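Local coordinates for two-domain protein containing predicted PHP-like metal-dependent phosphoesterase (Bacteroides vulgatus ATCC 8482, PDB 3E38) that probably acts as a metal-dependent phosphoesterase, perhaps a 5'-3' exonuclease, through a PHP-type domain that holds three zinc ions and is followed by an Ig-like domain, at residues D22-S27 with W135-W140; I166-G171 with T235-H240; H172-E177 with L242-E247. All blocks are in the same frame, centred on the assembly; numbering follows the deposited sequence.

Contact 1 of 3, residues D22-S27 with W135-W140; sequences DFHMHS and WNHPGW. With ZN (zinc ion), chain I; ZN (zinc ion), chain H.
His24 and Asn136 approach from opposite directions and meet beside the zinc cluster. The contact between them is van der Waals: His24 CE1 lies 3.3 Å from Asn136 ND2, and the imidazole and amide planes are turned 44° apart, so the two groups neither stack nor hydrogen-bond. Next to them His137 comes only just into range, its CD2 4.5 Å from His24 CE1.

Metal coordination is the stronger tie. Histidine suits this place because one ring nitrogen can grip a metal while the other remains for a second-shell partner. His24 NE2 and His26 NE2 each bind the zinc of chain I, that of His24 at 2.2 Å. A chi1 of -170°, swinging CG to the side away from the backbone N, carries the His24 ring across toward Asn136. His137 NE2 holds the zinc of chain H at 2.2 Å, and water 1 bridges the two ions. Glu93 also joins both zincs; Asp194 adds to the first and His102 to the second.

Polar support comes from outside the segments. His24 ND1 is hydrogen-bonded to Glu167, which, together with the zinc on NE2, helps to fix the rotation of the ring; Asn136 ND2 is bonded to Asn104. The type I turn from His137 to Trp140, closed by Trp140 N to His137 O at 3.1 Å, bends the chain directly after the ligand.

Both segments start on the last residue of a strand, 17-22 or 132-135, and continue as loop, with strands 50-56, 165-170 and 188-192 packed around them.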
ATOM      1  N   ASP B  22     -23.100  -4.751   8.876  1.00 30.35           N
ATOM      2  CA  ASP B  22     -23.386  -3.476   8.164  1.00 29.89           C
ATOM      3  C   ASP B  22     -24.877  -3.449   7.837  1.00 30.48           C
ATOM      4  O   ASP B  22     -25.365  -4.139   6.932  1.00 33.34           O
ATOM      5  CB  ASP B  22     -22.514  -3.333   6.923  1.00 31.95           C
ATOM      6  CG  ASP B  22     -22.537  -1.943   6.328  1.00 34.14           C
ATOM      7  OD1 ASP B  22     -23.174  -1.062   6.940  1.00 26.22           O
ATOM      8  OD2 ASP B  22     -21.893  -1.746   5.254  1.00 25.87           O
ATOM      9  N   PHE B  23     -25.605  -2.646   8.595  1.00 30.42           N
ATOM     10  CA  PHE B  23     -27.071  -2.666   8.527  1.00 29.93           C
ATOM     11  C   PHE B  23     -27.682  -1.594   7.642  1.00 30.11           C
ATOM     12  O   PHE B  23     -28.852  -1.261   7.770  1.00 33.81           O
ATOM     13  CB  PHE B  23     -27.629  -2.516   9.949  1.00 33.09           C
ATOM     14  CG  PHE B  23     -27.253  -3.644  10.892  1.00 28.34           C
ATOM     15  CD1 PHE B  23     -27.612  -4.948  10.602  1.00 29.54           C
ATOM     16  CD2 PHE B  23     -26.615  -3.384  12.079  1.00 34.50           C
ATOM     17  CE1 PHE B  23     -27.324  -5.958  11.458  1.00 29.30           C
ATOM     18  CE2 PHE B  23     -26.310  -4.403  12.951  1.00 29.90           C
ATOM     19  CZ  PHE B  23     -26.657  -5.686  12.635  1.00 37.66           C
ATOM     20  N   HIS B  24     -26.860  -1.031   6.773  1.00 29.69           N
ATOM     21  CA  HIS B  24     -27.288   0.112   5.959  1.00 29.50           C
ATOM     22  C   HIS B  24     -26.418   0.295   4.736  1.00 29.55           C
ATOM     23  O   HIS B  24     -25.253   0.651   4.799  1.00 30.97           O
ATOM     24  CB  HIS B  24     -27.214   1.371   6.827  1.00 29.33           C
ATOM     25  CG  HIS B  24     -27.841   2.584   6.232  1.00 26.22           C
ATOM     26  ND1 HIS B  24     -28.203   3.665   7.007  1.00 38.95           N
ATOM     27  CD2 HIS B  24     -28.242   2.870   4.974  1.00 31.61           C
ATOM     28  CE1 HIS B  24     -28.759   4.586   6.246  1.00 32.27           C
ATOM     29  NE2 HIS B  24     -28.793   4.135   5.007  1.00 28.27           N
HETATM   30  N   MSE B  25     -27.016   0.012   3.603  1.00 31.80           N
HETATM   31  CA  MSE B  25     -26.325   0.139   2.345  1.00 32.07           C
HETATM   32  C   MSE B  25     -27.311   0.149   1.199  1.00 33.61           C
HETATM   33  O   MSE B  25     -28.483  -0.196   1.380  1.00 33.60           O
HETATM   34  CB  MSE B  25     -25.337  -1.001   2.194  1.00 29.37           C
HETATM   35  CG  MSE B  25     -25.967  -2.341   2.040  1.00 35.38           C
HETATM   36 SE   MSE B  25     -24.654  -3.793   2.148  0.75 35.91          SE
HETATM   37  CE  MSE B  25     -24.042  -3.415   3.910  1.00 30.62           C
ATOM     38  N   HIS B  26     -26.766   0.460   0.026  1.00 31.62           N
ATOM     39  CA  HIS B  26     -27.534   0.660  -1.205  1.00 29.67           C
ATOM     40  C   HIS B  26     -26.990   0.077  -2.473  1.00 28.09           C
ATOM     41  O   HIS B  26     -25.808  -0.125  -2.610  1.00 28.37           O
ATOM     42  CB  HIS B  26     -27.703   2.154  -1.425  1.00 30.54           C
ATOM     43  CG  HIS B  26     -28.356   2.838  -0.270  1.00 20.29           C
ATOM     44  ND1 HIS B  26     -29.719   3.017  -0.177  1.00 24.56           N
ATOM     45  CD2 HIS B  26     -27.825   3.354   0.858  1.00 29.84           C
ATOM     46  CE1 HIS B  26     -29.993   3.653   0.949  1.00 20.46           C
ATOM     47  NE2 HIS B  26     -28.853   3.883   1.587  1.00 14.55           N
ATOM     48  N   SER B  27     -27.928  -0.236  -3.369  1.00 29.55           N
ATOM     49  CA  SER B  27     -27.623  -0.784  -4.699  1.00 28.75           C
ATOM     50  C   SER B  27     -28.329   0.078  -5.741  1.00 28.44           C
ATOM     51  O   SER B  27     -28.957   1.057  -5.416  1.00 22.75           O
ATOM     52  CB  SER B  27     -28.036  -2.248  -4.861  1.00 28.99           C
ATOM     53  OG  SER B  27     -29.447  -2.446  -5.069  1.00 25.01           O
ATOM     54  N   TRP B 135     -32.843   5.267  13.893  1.00 30.35           N
ATOM     55  CA  TRP B 135     -32.635   6.582  13.291  1.00 30.72           C
ATOM     56  C   TRP B 135     -31.260   6.660  12.579  1.00 32.54           C
ATOM     57  O   TRP B 135     -30.192   6.414  13.171  1.00 28.48           O
ATOM     58  CB  TRP B 135     -32.808   7.646  14.370  1.00 30.92           C
ATOM     59  CG  TRP B 135     -32.725   9.036  13.915  1.00 34.26           C
ATOM     60  CD1 TRP B 135     -32.835   9.501  12.641  1.00 34.41           C
ATOM     61  CD2 TRP B 135     -32.644  10.191  14.761  1.00 22.39           C
ATOM     62  NE1 TRP B 135     -32.771  10.874  12.628  1.00 28.64           N
ATOM     63  CE2 TRP B 135     -32.661  11.323  13.922  1.00 30.13           C
ATOM     64  CE3 TRP B 135     -32.549  10.371  16.138  1.00 31.92           C
ATOM     65  CZ2 TRP B 135     -32.566  12.624  14.419  1.00 30.59           C
ATOM     66  CZ3 TRP B 135     -32.485  11.651  16.638  1.00 21.77           C
ATOM     67  CH2 TRP B 135     -32.482  12.768  15.775  1.00 25.20           C
ATOM     68  N   ASN B 136     -31.318   6.988  11.286  1.00 30.60           N
ATOM     69  CA  ASN B 136     -30.117   7.166  10.470  1.00 29.61           C
ATOM     70  C   ASN B 136     -29.543   8.588  10.493  1.00 31.52           C
ATOM     71  O   ASN B 136     -30.257   9.576  10.470  1.00 34.67           O
ATOM     72  CB  ASN B 136     -30.357   6.786   8.996  1.00 27.70           C
ATOM     73  CG  ASN B 136     -30.889   5.397   8.817  1.00 29.53           C
ATOM     74  OD1 ASN B 136     -30.648   4.513   9.632  1.00 28.89           O
ATOM     75  ND2 ASN B 136     -31.637   5.197   7.747  1.00 28.26           N
ATOM     76  N   HIS B 137     -28.212   8.642  10.490  1.00 32.86           N
ATOM     77  CA  HIS B 137     -27.464   9.889  10.410  1.00 29.52           C
ATOM     78  C   HIS B 137     -28.200  11.087  10.989  1.00 28.02           C
ATOM     79  O   HIS B 137     -28.538  12.005  10.281  1.00 28.12           O
ATOM     80  CB  HIS B 137     -27.045  10.179   8.955  1.00 30.43           C
ATOM     81  CG  HIS B 137     -28.105   9.928   7.925  1.00 30.55           C
ATOM     82  ND1 HIS B 137     -29.196  10.753   7.751  1.00 30.45           N
ATOM     83  CD2 HIS B 137     -28.196   8.977   6.961  1.00 28.67           C
ATOM     84  CE1 HIS B 137     -29.927  10.299   6.753  1.00 29.28           C
ATOM     85  NE2 HIS B 137     -29.354   9.213   6.272  1.00 26.66           N
ATOM     86  N   PRO B 138     -28.452  11.066  12.289  1.00 25.15           N
ATOM     87  CA  PRO B 138     -29.137  12.208  12.872  1.00 27.51           C
ATOM     88  C   PRO B 138     -28.417  13.514  12.547  1.00 30.22           C
ATOM     89  O   PRO B 138     -29.029  14.538  12.264  1.00 31.67           O
ATOM     90  CB  PRO B 138     -29.107  11.899  14.390  1.00 27.63           C
ATOM     91  CG  PRO B 138     -28.199  10.661  14.563  1.00 24.32           C
ATOM     92  CD  PRO B 138     -28.211   9.974  13.248  1.00 24.63           C
ATOM     93  N   GLY B 139     -27.101  13.406  12.488  1.00 34.79           N
ATOM     94  CA  GLY B 139     -26.210  14.550  12.302  1.00 37.35           C
ATOM     95  C   GLY B 139     -25.938  15.022  10.887  1.00 37.83           C
ATOM     96  O   GLY B 139     -25.335  16.074  10.684  1.00 40.50           O
ATOM     97  N   TRP B 140     -26.391  14.259   9.911  1.00 38.67           N
ATOM     98  CA  TRP B 140     -26.166  14.618   8.498  1.00 38.16           C
ATOM     99  C   TRP B 140     -26.531  16.077   8.342  1.00 39.34           C
ATOM    100  O   TRP B 140     -27.677  16.474   8.604  1.00 38.20           O
ATOM    101  CB  TRP B 140     -27.036  13.763   7.620  1.00 38.84           C
ATOM    102  CG  TRP B 140     -26.866  13.905   6.144  1.00 45.33           C
ATOM    103  CD1 TRP B 140     -25.697  14.089   5.446  1.00 48.86           C
ATOM    104  CD2 TRP B 140     -27.891  13.703   5.165  1.00 46.69           C
ATOM    105  NE1 TRP B 140     -25.950  14.074   4.087  1.00 47.54           N
ATOM    106  CE2 TRP B 140     -27.285  13.827   3.890  1.00 51.69           C
ATOM    107  CE3 TRP B 140     -29.273  13.443   5.242  1.00 43.86           C
ATOM    108  CZ2 TRP B 140     -28.016  13.703   2.703  1.00 53.42           C
ATOM    109  CZ3 TRP B 140     -29.992  13.337   4.073  1.00 47.13           C
ATOM    110  CH2 TRP B 140     -29.363  13.449   2.813  1.00 48.46           C
TER
HETATM  111 ZN    ZN I   5     -28.992   5.383   3.220  1.00 34.62          ZN
HETATM  112 ZN    ZN H   4     -30.445   8.326   4.571  1.00 40.67          ZN
HETATM  113  O   HOH W   1     -29.241   6.973   4.591  1.00 32.72           O

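Contact 2 of 3, residues I166-G171 with T235-H240; sequences IEVANG and TAAYFH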
ATOM      1  N   ILE B 166     -29.999   4.150  17.226  1.00 27.56           N
ATOM      2  CA  ILE B 166     -29.585   5.332  16.472  1.00 28.34           C
ATOM      3  C   ILE B 166     -28.209   5.092  15.961  1.00 29.82           C
ATOM      4  O   ILE B 166     -27.404   4.488  16.651  1.00 30.07           O
ATOM      5  CB  ILE B 166     -29.494   6.578  17.342  1.00 26.64           C
ATOM      6  CG1 ILE B 166     -30.743   6.725  18.178  1.00 33.21           C
ATOM      7  CG2 ILE B 166     -29.262   7.850  16.497  1.00 23.77           C
ATOM      8  CD1 ILE B 166     -30.681   7.961  19.082  1.00 24.05           C
ATOM      9  N   GLU B 167     -27.976   5.513  14.725  1.00 31.00           N
ATOM     10  CA  GLU B 167     -26.643   5.485  14.143  1.00 31.20           C
ATOM     11  C   GLU B 167     -25.795   6.529  14.844  1.00 32.09           C
ATOM     12  O   GLU B 167     -26.162   7.726  14.920  1.00 31.34           O
ATOM     13  CB  GLU B 167     -26.679   5.765  12.653  1.00 31.16           C
ATOM     14  CG  GLU B 167     -27.180   4.595  11.849  1.00 30.87           C
ATOM     15  CD  GLU B 167     -27.091   4.839  10.331  1.00 33.18           C
ATOM     16  OE1 GLU B 167     -27.047   6.035   9.939  1.00 34.85           O
ATOM     17  OE2 GLU B 167     -27.114   3.847   9.547  1.00 31.90           O
ATOM     18  N   VAL B 168     -24.706   6.054  15.440  1.00 33.25           N
ATOM     19  CA  VAL B 168     -23.737   6.932  16.172  1.00 31.74           C
ATOM     20  C   VAL B 168     -22.577   7.240  15.240  1.00 30.57           C
ATOM     21  O   VAL B 168     -21.734   8.122  15.477  1.00 27.85           O
ATOM     22  CB  VAL B 168     -23.216   6.338  17.513  1.00 33.03           C
ATOM     23  CG1 VAL B 168     -24.349   6.377  18.586  1.00 24.34           C
ATOM     24  CG2 VAL B 168     -22.561   4.924  17.312  1.00 28.36           C
ATOM     25  N   ALA B 169     -22.592   6.499  14.148  1.00 31.57           N
ATOM     26  CA  ALA B 169     -21.586   6.629  13.115  1.00 30.57           C
ATOM     27  C   ALA B 169     -22.074   6.064  11.783  1.00 31.17           C
ATOM     28  O   ALA B 169     -22.529   4.949  11.711  1.00 33.68           O
ATOM     29  CB  ALA B 169     -20.297   5.979  13.567  1.00 31.51           C
ATOM     30  N   ASN B 170     -21.987   6.906  10.753  1.00 32.58           N
ATOM     31  CA  ASN B 170     -22.404   6.609   9.361  1.00 32.32           C
ATOM     32  C   ASN B 170     -21.311   6.983   8.368  1.00 29.31           C
ATOM     33  O   ASN B 170     -20.979   8.147   8.174  1.00 29.98           O
ATOM     34  CB  ASN B 170     -23.708   7.365   9.032  1.00 32.59           C
ATOM     35  CG  ASN B 170     -24.334   6.959   7.699  1.00 36.97           C
ATOM     36  OD1 ASN B 170     -23.712   7.108   6.672  1.00 43.29           O
ATOM     37  ND2 ASN B 170     -25.602   6.501   7.718  1.00 33.80           N
ATOM     38  N   GLY B 171     -20.749   5.984   7.734  1.00 29.35           N
ATOM     39  CA  GLY B 171     -19.668   6.222   6.785  1.00 29.03           C
ATOM     40  C   GLY B 171     -18.579   6.981   7.509  1.00 28.80           C
ATOM     41  O   GLY B 171     -18.076   6.528   8.509  1.00 31.69           O
ATOM     42  N   THR B 235     -24.087  -4.278  21.302  1.00 32.53           N
ATOM     43  CA  THR B 235     -23.348  -3.723  20.151  1.00 27.96           C
ATOM     44  C   THR B 235     -22.304  -2.702  20.558  1.00 30.22           C
ATOM     45  O   THR B 235     -22.276  -2.175  21.687  1.00 30.63           O
ATOM     46  CB  THR B 235     -24.300  -2.929  19.197  1.00 26.96           C
ATOM     47  OG1 THR B 235     -24.839  -1.779  19.898  1.00 29.01           O
ATOM     48  CG2 THR B 235     -25.498  -3.801  18.692  1.00 22.54           C
ATOM     49  N   ALA B 236     -21.465  -2.421  19.579  1.00 28.89           N
ATOM     50  CA  ALA B 236     -20.466  -1.334  19.611  1.00 28.87           C
ATOM     51  C   ALA B 236     -20.218  -0.934  18.183  1.00 31.80           C
ATOM     52  O   ALA B 236     -20.099  -1.797  17.298  1.00 30.90           O
ATOM     53  CB  ALA B 236     -19.153  -1.753  20.284  1.00 27.75           C
ATOM     54  N   ALA B 237     -20.197   0.369  17.948  1.00 32.75           N
ATOM     55  CA  ALA B 237     -19.879   0.912  16.622  1.00 33.57           C
ATOM     56  C   ALA B 237     -18.345   1.089  16.423  1.00 33.04           C
ATOM     57  O   ALA B 237     -17.628   1.634  17.236  1.00 34.10           O
ATOM     58  CB  ALA B 237     -20.638   2.222  16.369  1.00 29.23           C
ATOM     59  N   TYR B 238     -17.893   0.589  15.297  1.00 31.39           N
ATOM     60  CA  TYR B 238     -16.512   0.626  14.874  1.00 28.84           C
ATOM     61  C   TYR B 238     -16.385   1.553  13.700  1.00 26.40           C
ATOM     62  O   TYR B 238     -16.832   1.276  12.604  1.00 27.73           O
ATOM     63  CB  TYR B 238     -16.077  -0.762  14.486  1.00 25.48           C
ATOM     64  CG  TYR B 238     -14.615  -0.892  14.116  1.00 28.15           C
ATOM     65  CD1 TYR B 238     -13.628  -0.154  14.760  1.00 24.26           C
ATOM     66  CD2 TYR B 238     -14.212  -1.822  13.165  1.00 26.18           C
ATOM     67  CE1 TYR B 238     -12.320  -0.300  14.423  1.00 27.16           C
ATOM     68  CE2 TYR B 238     -12.913  -1.971  12.849  1.00 21.98           C
ATOM     69  CZ  TYR B 238     -11.960  -1.225  13.465  1.00 26.08           C
ATOM     70  OH  TYR B 238     -10.610  -1.416  13.123  1.00 29.61           O
ATOM     71  N   PHE B 239     -15.720   2.648  13.987  1.00 28.29           N
ATOM     72  CA  PHE B 239     -15.604   3.802  13.122  1.00 28.09           C
ATOM     73  C   PHE B 239     -14.193   4.303  13.076  1.00 30.24           C
ATOM     74  O   PHE B 239     -13.676   4.811  14.072  1.00 29.19           O
ATOM     75  CB  PHE B 239     -16.493   4.903  13.722  1.00 28.72           C
ATOM     76  CG  PHE B 239     -16.347   6.229  13.046  1.00 29.30           C
ATOM     77  CD1 PHE B 239     -16.985   6.482  11.841  1.00 36.80           C
ATOM     78  CD2 PHE B 239     -15.543   7.207  13.586  1.00 34.02           C
ATOM     79  CE1 PHE B 239     -16.828   7.667  11.219  1.00 36.99           C
ATOM     80  CE2 PHE B 239     -15.412   8.414  12.965  1.00 40.16           C
ATOM     81  CZ  PHE B 239     -16.060   8.638  11.782  1.00 36.42           C
ATOM     82  N   HIS B 240     -13.546   4.156  11.920  1.00 31.47           N
ATOM     83  CA  HIS B 240     -12.191   4.619  11.820  1.00 30.26           C
ATOM     84  C   HIS B 240     -11.449   3.892  12.928  1.00 29.86           C
ATOM     85  O   HIS B 240     -11.512   2.672  12.996  1.00 32.36           O
ATOM     86  CB  HIS B 240     -12.175   6.147  11.970  1.00 31.87           C
ATOM     87  CG  HIS B 240     -12.742   6.864  10.763  1.00 33.66           C
ATOM     88  ND1 HIS B 240     -12.601   8.216  10.546  1.00 38.53           N
ATOM     89  CD2 HIS B 240     -13.379   6.383   9.664  1.00 38.11           C
ATOM     90  CE1 HIS B 240     -13.191   8.547   9.409  1.00 38.85           C
ATOM     91  NE2 HIS B 240     -13.674   7.451   8.850  1.00 19.84           N
TER
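Val168 and Ala237 make the tight end of this contact: Val168 CG2 lies 3.4 Å from Ala237 CB, closer than carbons usually pack. The valine's chi1 of -72° puts CG1 anti to the carbonyl carbon and leaves CG2 as the branch that presses on the alanine, where a bare methyl suits the close approach. The chain of 166-171 turns a corner at Val168.

Buried Phe239 is also close, though its carbon contacts are less tight. Ala169 CB rests obliquely against the ring, 3.8 Å from CD1, while the carbonyl oxygen of Gly171 comes to the ring edge, near its plane, 3.2 Å from CE1. An oxygen is at ease there, since the rim hydrogens of an aromatic ring carry slight positive charge; it also receives a hydrogen bond from Thr212. Gly171 has a positive phi of 56°, which suits glycine. An alanine in place of Phe239 removes the ring, and would probably open a gap beside Ala169 and leave Gly171 O without its aromatic edge partner. The looser, solvent side lies at partly exposed His240, which lays its ring over Phe239 CZ.

On the far side of strand 165-170, Asn170 ND2 donates to Glu167 OE1 at 2.7 Å and 171°, and also reaches Asp194. No hydrogen bond crosses between the segments, so they are joined by apolar contact and a ring edge, whereas the polar side chains of Glu167 and Asn170 serve the zinc site.

Contact 3 of 3, residues H172-E177 with L242-E247; sequences HLYMPE and LLIGRE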
ATOM      1  N   HIS B 172     -18.237   8.157   7.001  1.00 27.31           N
ATOM      2  CA  HIS B 172     -17.156   8.969   7.573  1.00 28.04           C
ATOM      3  C   HIS B 172     -17.724  10.021   8.526  1.00 26.09           C
ATOM      4  O   HIS B 172     -17.043  10.923   8.927  1.00 26.64           O
ATOM      5  CB  HIS B 172     -16.301   9.552   6.459  1.00 26.97           C
ATOM      6  CG  HIS B 172     -15.628   8.490   5.620  1.00 25.89           C
ATOM      7  ND1 HIS B 172     -14.675   7.652   6.143  1.00 26.47           N
ATOM      8  CD2 HIS B 172     -15.811   8.094   4.334  1.00 32.40           C
ATOM      9  CE1 HIS B 172     -14.257   6.811   5.203  1.00 39.97           C
ATOM     10  NE2 HIS B 172     -14.926   7.057   4.089  1.00 30.54           N
ATOM     11  N   LEU B 173     -18.967   9.826   8.927  1.00 28.75           N
ATOM     12  CA  LEU B 173     -19.664  10.782   9.862  1.00 30.86           C
ATOM     13  C   LEU B 173     -19.853  10.190  11.236  1.00 32.03           C
ATOM     14  O   LEU B 173     -20.517   9.188  11.388  1.00 36.14           O
ATOM     15  CB  LEU B 173     -21.024  11.257   9.293  1.00 27.94           C
ATOM     16  CG  LEU B 173     -21.918  12.241  10.115  1.00 38.03           C
ATOM     17  CD1 LEU B 173     -21.210  13.557  10.528  1.00 29.10           C
ATOM     18  CD2 LEU B 173     -23.218  12.565   9.378  1.00 38.29           C
ATOM     19  N   TYR B 174     -19.219  10.834  12.208  1.00 33.78           N
ATOM     20  CA  TYR B 174     -19.308  10.523  13.661  1.00 34.80           C
ATOM     21  C   TYR B 174     -20.264  11.518  14.307  1.00 31.61           C
ATOM     22  O   TYR B 174     -20.117  12.695  14.095  1.00 32.49           O
ATOM     23  CB  TYR B 174     -17.912  10.614  14.304  1.00 36.02           C
ATOM     24  CG  TYR B 174     -17.852  10.446  15.816  1.00 39.70           C
ATOM     25  CD1 TYR B 174     -18.182   9.245  16.414  1.00 39.43           C
ATOM     26  CD2 TYR B 174     -17.384  11.466  16.627  1.00 40.50           C
ATOM     27  CE1 TYR B 174     -18.062   9.075  17.754  1.00 31.76           C
ATOM     28  CE2 TYR B 174     -17.284  11.309  17.989  1.00 43.10           C
ATOM     29  CZ  TYR B 174     -17.618  10.107  18.544  1.00 40.58           C
ATOM     30  OH  TYR B 174     -17.529   9.938  19.896  1.00 39.96           O
HETATM   31  N   MSE B 175     -21.221  11.022  15.099  1.00 30.29           N
HETATM   32  CA  MSE B 175     -22.283  11.842  15.708  1.00 34.34           C
HETATM   33  C   MSE B 175     -22.457  11.586  17.182  1.00 31.51           C
HETATM   34  O   MSE B 175     -23.377  10.901  17.576  1.00 31.90           O
HETATM   35  CB  MSE B 175     -23.598  11.562  14.975  1.00 34.00           C
HETATM   36  CG  MSE B 175     -23.369  11.770  13.486  1.00 42.87           C
HETATM   37 SE   MSE B 175     -24.587  11.015  12.195  0.75 36.52          SE
HETATM   38  CE  MSE B 175     -24.164   9.108  12.290  1.00 34.84           C
ATOM     39  N   PRO B 176     -21.590  12.176  17.996  1.00 32.86           N
ATOM     40  CA  PRO B 176     -21.578  11.965  19.452  1.00 32.23           C
ATOM     41  C   PRO B 176     -22.840  12.319  20.151  1.00 31.58           C
ATOM     42  O   PRO B 176     -23.096  11.825  21.245  1.00 31.96           O
ATOM     43  CB  PRO B 176     -20.476  12.930  19.958  1.00 31.53           C
ATOM     44  CG  PRO B 176     -20.280  13.932  18.867  1.00 33.30           C
ATOM     45  CD  PRO B 176     -20.508  13.075  17.577  1.00 34.70           C
ATOM     46  N   GLU B 177     -23.603  13.209  19.555  1.00 30.74           N
ATOM     47  CA  GLU B 177     -24.835  13.659  20.216  1.00 31.37           C
ATOM     48  C   GLU B 177     -25.696  12.415  20.381  1.00 31.62           C
ATOM     49  O   GLU B 177     -26.458  12.299  21.339  1.00 32.23           O
ATOM     50  CB  GLU B 177     -25.594  14.727  19.411  1.00 29.72           C
ATOM     51  CG  GLU B 177     -24.814  16.008  19.083  1.00 32.72           C
ATOM     52  CD  GLU B 177     -23.789  15.869  17.950  1.00 24.01           C
ATOM     53  OE1 GLU B 177     -23.585  14.758  17.417  1.00 31.40           O
ATOM     54  OE2 GLU B 177     -23.183  16.903  17.606  1.00 38.25           O
ATOM     55  N   LEU B 242     -12.019   4.526  16.123  1.00 28.59           N
ATOM     56  CA  LEU B 242     -12.874   4.545  17.312  1.00 30.29           C
ATOM     57  C   LEU B 242     -13.771   3.287  17.439  1.00 33.12           C
ATOM     58  O   LEU B 242     -14.166   2.647  16.442  1.00 33.30           O
ATOM     59  CB  LEU B 242     -13.741   5.807  17.338  1.00 25.86           C
ATOM     60  CG  LEU B 242     -13.104   7.178  17.164  1.00 28.56           C
ATOM     61  CD1 LEU B 242     -14.223   8.210  17.249  1.00 30.83           C
ATOM     62  CD2 LEU B 242     -12.009   7.418  18.231  1.00 24.33           C
ATOM     63  N   LEU B 243     -14.012   2.905  18.686  1.00 31.10           N
ATOM     64  CA  LEU B 243     -14.951   1.845  18.987  1.00 31.83           C
ATOM     65  C   LEU B 243     -15.844   2.486  20.013  1.00 33.92           C
ATOM     66  O   LEU B 243     -15.395   2.983  21.035  1.00 33.44           O
ATOM     67  CB  LEU B 243     -14.285   0.566  19.491  1.00 34.34           C
ATOM     68  CG  LEU B 243     -15.228  -0.635  19.633  1.00 31.49           C
ATOM     69  CD1 LEU B 243     -15.608  -1.174  18.241  1.00 43.24           C
ATOM     70  CD2 LEU B 243     -14.587  -1.723  20.450  1.00 33.90           C
ATOM     71  N   ILE B 244     -17.121   2.539  19.679  1.00 35.12           N
ATOM     72  CA  ILE B 244     -18.103   3.239  20.482  1.00 34.30           C
ATOM     73  C   ILE B 244     -19.137   2.313  21.098  1.00 36.51           C
ATOM     74  O   ILE B 244     -19.773   1.520  20.416  1.00 38.26           O
ATOM     75  CB  ILE B 244     -18.805   4.271  19.588  1.00 35.00           C
ATOM     76  CG1 ILE B 244     -17.735   5.104  18.858  1.00 35.68           C
ATOM     77  CG2 ILE B 244     -19.795   5.131  20.420  1.00 22.64           C
ATOM     78  CD1 ILE B 244     -18.082   5.539  17.455  1.00 25.83           C
ATOM     79  N   GLY B 245     -19.296   2.431  22.405  1.00 34.39           N
ATOM     80  CA  GLY B 245     -20.265   1.606  23.116  1.00 36.52           C
ATOM     81  C   GLY B 245     -20.347   1.803  24.621  1.00 35.20           C
ATOM     82  O   GLY B 245     -19.653   2.615  25.202  1.00 34.62           O
ATOM     83  N   ARG B 246     -21.223   1.044  25.255  1.00 37.20           N
ATOM     84  CA  ARG B 246     -21.351   1.124  26.705  1.00 37.30           C
ATOM     85  C   ARG B 246     -20.142   0.490  27.377  1.00 37.25           C
ATOM     86  O   ARG B 246     -19.590  -0.539  26.975  1.00 37.37           O
ATOM     87  CB  ARG B 246     -22.662   0.525  27.213  1.00 39.37           C
ATOM     88  CG  ARG B 246     -23.859   1.379  26.877  1.00 35.83           C
ATOM     89  CD  ARG B 246     -25.146   0.921  27.565  1.00 29.77           C
ATOM     90  NE  ARG B 246     -26.286   1.683  27.047  1.00 23.36           N
ATOM     91  CZ  ARG B 246     -26.740   1.580  25.798  1.00 37.11           C
ATOM     92  NH1 ARG B 246     -26.130   0.782  24.917  1.00 32.89           N
ATOM     93  NH2 ARG B 246     -27.750   2.318  25.404  1.00 34.90           N
ATOM     94  N   GLU B 247     -19.727   1.189  28.402  1.00 36.66           N
ATOM     95  CA  GLU B 247     -18.582   0.813  29.206  1.00 36.58           C
ATOM     96  C   GLU B 247     -18.628  -0.628  29.686  1.00 33.44           C
ATOM     97  O   GLU B 247     -17.610  -1.295  29.778  1.00 30.77           O
ATOM     98  CB  GLU B 247     -18.516   1.710  30.438  1.00 35.61           C
ATOM     99  CG  GLU B 247     -17.467   1.234  31.374  1.00 43.49           C
ATOM    100  CD  GLU B 247     -17.440   1.999  32.638  1.00 49.80           C
ATOM    101  OE1 GLU B 247     -18.375   2.787  32.878  1.00 58.15           O
ATOM    102  OE2 GLU B 247     -16.484   1.800  33.397  1.00 64.97           O
TER
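Tyr174 is the one residue of 172-177 that meets 242-247, and it does so against the second strand of a beta hairpin, 235-239 with 242-244, in the mixed sheet of the PHP-type domain. Ahead of it His172 stands at the exposed start of the segment, its ND1 hydrogen-bonded to His240 NE2, which ties the segment to the hairpin's turn. Leu173 then opens the short strand 173-174.

Tyr174 follows, its chi1 of 175° stretching the ring out toward the hairpin. Leu242 crosses it at about a right angle and sets CD1 over one face, 4.1 Å from the ring centroid and 14° off the normal, a CH-pi contact. Ile244, two residues on and therefore on the same side of the strand as Leu242, takes the rim: its CD1 comes within 3.5 Å of Tyr174 CE1, near the ring plane. A flat aromatic suits this place, offering a broad face to one branched side chain and an edge to another. The ring also touches Ile330, in the range of the Ig-like domain, and Leu243 makes backbone hydrogen bonds with Ile330, so the hairpin strand borders that domain as well.

Met175, a selenomethionine, packs on Pro138 instead. The segment then runs into helix 176-185, where Glu177 packs on Arg297 of the second subunit. A proline suits the head of a helix, where its missing N-H costs no bond, and Pro176 there puts CD 3.6 Å above the Tyr174 face opposite Leu242 CD1, leaving the ring between proline and leucine.

Overall arrangement
From the N terminus, contact 1 comes first: it closes a loop of over a hundred residues, bringing the end of strand 17-22 and the end of strand 132-135 together at the zincs. It is complete before the other two begin. Strand 165-170 then opens contact 2 and, directly after it, 172-177 opens contact 3; the hairpin 235-239 with 242-244 closes them in the same order, so these two cross. Glu167 and Trp135 join contacts 1 and 2 by a backbone bond, and Ala237 O with Ile244 N joins contacts 2 and 3. Together they run from the metal centre through the sheet to the Ig-like domain.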